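PDB 5I45: glycosyl transferases group 1 family protein from Francisella tularensis subsp. tularensis, which probably acts as a glycosyltransferase of the GT-B class, moving sugars onto an acceptor, and is represented here by its C-terminal domain. Local coordinates for residues L55-D60 against K170-I175. Residues are numbered along the deposited sequence; the frame is centred on the assembly and turned at random.
Sequences LKKYPD and KLDMLI
In the conformer of D172 described here, one of two modelled, its carboxylate oxygen OD1 takes two donors from consecutive residues, K57 and Y58. The hydroxyl OH of Y58 gives it a hydrogen bond of 2.6 Å, arriving nearly along the C-O axis of OD1. NZ of K57 reaches OD1 at 2.9 Å as a salt bridge, approaching on the syn side and 17° out of the carboxylate plane. OD2 of D172 lies farther from NZ of K57, at 3.5 Å; the lysine charge would probably favour the ionised carboxylate.

I175, almost one helical turn after D172, supplies the apolar half. Its CG2 sits 3.5 Å from the centroid of the Y58 ring, a CH-pi contact over the centre of one face. CG of K57 lies near the rim of the opposite face. An extended K57 chain, with CG anti to the backbone N (chi1 -172°), carries the ammonium past the ring to D172.

Behind this shell, I175 also packs on W61, and L171 and L174 rest on strand 137-140. The contact thus joins the C-terminal end of helix 44-57 and the residue just after it to helix 164-176, both helices flanking the parallel sheet of a Rossmann-like domain, as in the C-terminal half of GT-B glycosyltransferases.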
loop_
_atom_site.group_PDB
_atom_site.type_symbol
_atom_site.label_atom_id
_atom_site.label_comp_id
_atom_site.label_asym_id
_atom_site.label_seq_id
_atom_site.Cartn_x
_atom_site.Cartn_y
_atom_site.Cartn_z
ATOM N N LEU A 55 -6.261 10.921 -5.727
ATOM C CA LEU A 55 -7.625 10.437 -5.722
ATOM C C LEU A 55 -8.641 11.459 -6.155
ATOM O O LEU A 55 -9.766 11.081 -6.488
ATOM C CB LEU A 55 -7.967 9.793 -4.395
ATOM C CG LEU A 55 -7.092 8.586 -4.101
ATOM C CD1 LEU A 55 -7.462 8.007 -2.753
ATOM C CD2 LEU A 55 -7.180 7.515 -5.185
ATOM N N LYS A 56 -8.281 12.744 -6.154
ATOM C CA LYS A 56 -9.158 13.746 -6.754
ATOM C C LYS A 56 -9.376 13.396 -8.225
ATOM O O LYS A 56 -10.454 13.608 -8.785
ATOM C CB LYS A 56 -8.534 15.130 -6.659
ATOM C CG LYS A 56 -8.568 15.754 -5.281
ATOM C CD LYS A 56 -7.545 16.881 -5.182
ATOM C CE LYS A 56 -7.351 17.383 -3.761
ATOM N NZ LYS A 56 -8.368 18.402 -3.395
ATOM N N LYS A 57 -8.340 12.854 -8.849
ATOM C CA LYS A 57 -8.354 12.495 -10.251
ATOM C C LYS A 57 -9.075 11.167 -10.591
ATOM O O LYS A 57 -9.558 10.972 -11.700
ATOM C CB LYS A 57 -6.889 12.458 -10.723
ATOM C CG LYS A 57 -6.734 12.280 -12.196
ATOM C CD LYS A 57 -5.269 12.361 -12.629
ATOM C CE LYS A 57 -5.182 12.088 -14.113
ATOM N NZ LYS A 57 -3.751 11.938 -14.531
ATOM N N TYR A 58 -9.137 10.250 -9.625
ATOM C CA TYR A 58 -9.671 8.908 -9.854
ATOM C C TYR A 58 -10.747 8.487 -8.856
ATOM O O TYR A 58 -10.466 7.816 -7.845
ATOM C CB TYR A 58 -8.513 7.917 -9.756
ATOM C CG TYR A 58 -7.472 8.109 -10.804
ATOM C CD1 TYR A 58 -7.741 7.793 -12.124
ATOM C CD2 TYR A 58 -6.222 8.577 -10.475
ATOM C CE1 TYR A 58 -6.779 7.959 -13.091
ATOM C CE2 TYR A 58 -5.252 8.742 -11.432
ATOM C CZ TYR A 58 -5.525 8.433 -12.744
ATOM O OH TYR A 58 -4.522 8.591 -13.690
ATOM N N PRO A 59 -11.995 8.860 -9.144
ATOM C CA PRO A 59 -13.087 8.584 -8.222
ATOM C C PRO A 59 -13.348 7.138 -7.828
ATOM O O PRO A 59 -13.864 6.901 -6.743
ATOM C CB PRO A 59 -14.296 9.176 -8.956
ATOM C CG PRO A 59 -13.708 10.339 -9.691
ATOM C CD PRO A 59 -12.407 9.816 -10.197
ATOM N N ASP A 60 -12.960 6.174 -8.654
ATOM C CA ASP A 60 -13.199 4.759 -8.352
ATOM C C ASP A 60 -12.147 4.118 -7.438
ATOM O O ASP A 60 -12.273 2.964 -7.068
ATOM C CB ASP A 60 -13.240 3.929 -9.643
ATOM C CG ASP A 60 -14.492 4.153 -10.466
ATOM O OD1 ASP A 60 -15.570 4.475 -9.924
ATOM O OD2 ASP A 60 -14.396 3.944 -11.692
ATOM N N LYS A 170 3.728 7.939 -9.126
ATOM C CA LYS A 170 3.700 6.495 -9.368
ATOM C C LYS A 170 2.293 5.920 -9.275
ATOM O O LYS A 170 1.923 5.043 -10.059
ATOM C CB LYS A 170 4.666 5.766 -8.439
ATOM C CG LYS A 170 6.135 6.191 -8.559
ATOM C CD LYS A 170 6.631 5.942 -9.972
ATOM C CE LYS A 170 8.128 6.113 -10.136
ATOM N NZ LYS A 170 8.511 7.399 -10.722
ATOM N N LEU A 171 1.510 6.410 -8.325
ATOM C CA LEU A 171 0.123 5.969 -8.238
ATOM C C LEU A 171 -0.614 6.316 -9.528
ATOM O O LEU A 171 -1.352 5.492 -10.092
ATOM C CB LEU A 171 -0.584 6.639 -7.084
ATOM C CG LEU A 171 -0.164 6.199 -5.701
ATOM C CD1 LEU A 171 -0.818 7.090 -4.689
ATOM C CD2 LEU A 171 -0.567 4.754 -5.453
ATOM N N ASP A 172 -0.491 7.578 -9.943
ATOM C CA ASP A 172 -1.136 8.099 -11.182
ATOM C C ASP A 172 -0.880 7.130 -12.333
ATOM O O ASP A 172 -1.803 6.637 -12.987
ATOM C CB ASP A 172 -0.548 9.501 -11.479
ATOM C CG ASP A 172 -1.214 10.237 -12.667
ATOM O OD1 ASP A 172 -2.333 9.864 -13.087
ATOM O OD2 ASP A 172 -0.611 11.242 -13.126
HETATM N N MSE A 173 0.411 6.834 -12.546
HETATM C CA MSE A 173 0.912 5.939 -13.624
HETATM C C MSE A 173 0.383 4.525 -13.560
HETATM O O MSE A 173 0.053 3.936 -14.596
HETATM C CB MSE A 173 2.457 5.912 -13.535
HETATM C CG MSE A 173 3.150 4.776 -14.328
HETATM SE SE MSE A 173 5.011 4.337 -13.771
HETATM C CE MSE A 173 5.784 6.128 -13.474
ATOM N N LEU A 174 0.337 3.947 -12.361
ATOM C CA LEU A 174 -0.185 2.591 -12.174
ATOM C C LEU A 174 -1.691 2.518 -12.325
ATOM O O LEU A 174 -2.204 1.521 -12.789
ATOM C CB LEU A 174 0.236 2.017 -10.842
ATOM C CG LEU A 174 1.744 1.719 -10.688
ATOM C CD1 LEU A 174 2.043 1.334 -9.269
ATOM C CD2 LEU A 174 2.124 0.579 -11.610
ATOM N N ILE A 175 -2.400 3.556 -11.914
ATOM C CA ILE A 175 -3.847 3.570 -12.055
ATOM C C ILE A 175 -4.217 3.830 -13.506
ATOM O O ILE A 175 -5.166 3.227 -14.014
ATOM C CB ILE A 175 -4.475 4.629 -11.154
ATOM C CG1 ILE A 175 -4.265 4.243 -9.695
ATOM C CG2 ILE A 175 -5.950 4.775 -11.486
ATOM C CD1 ILE A 175 -4.566 5.359 -8.715
#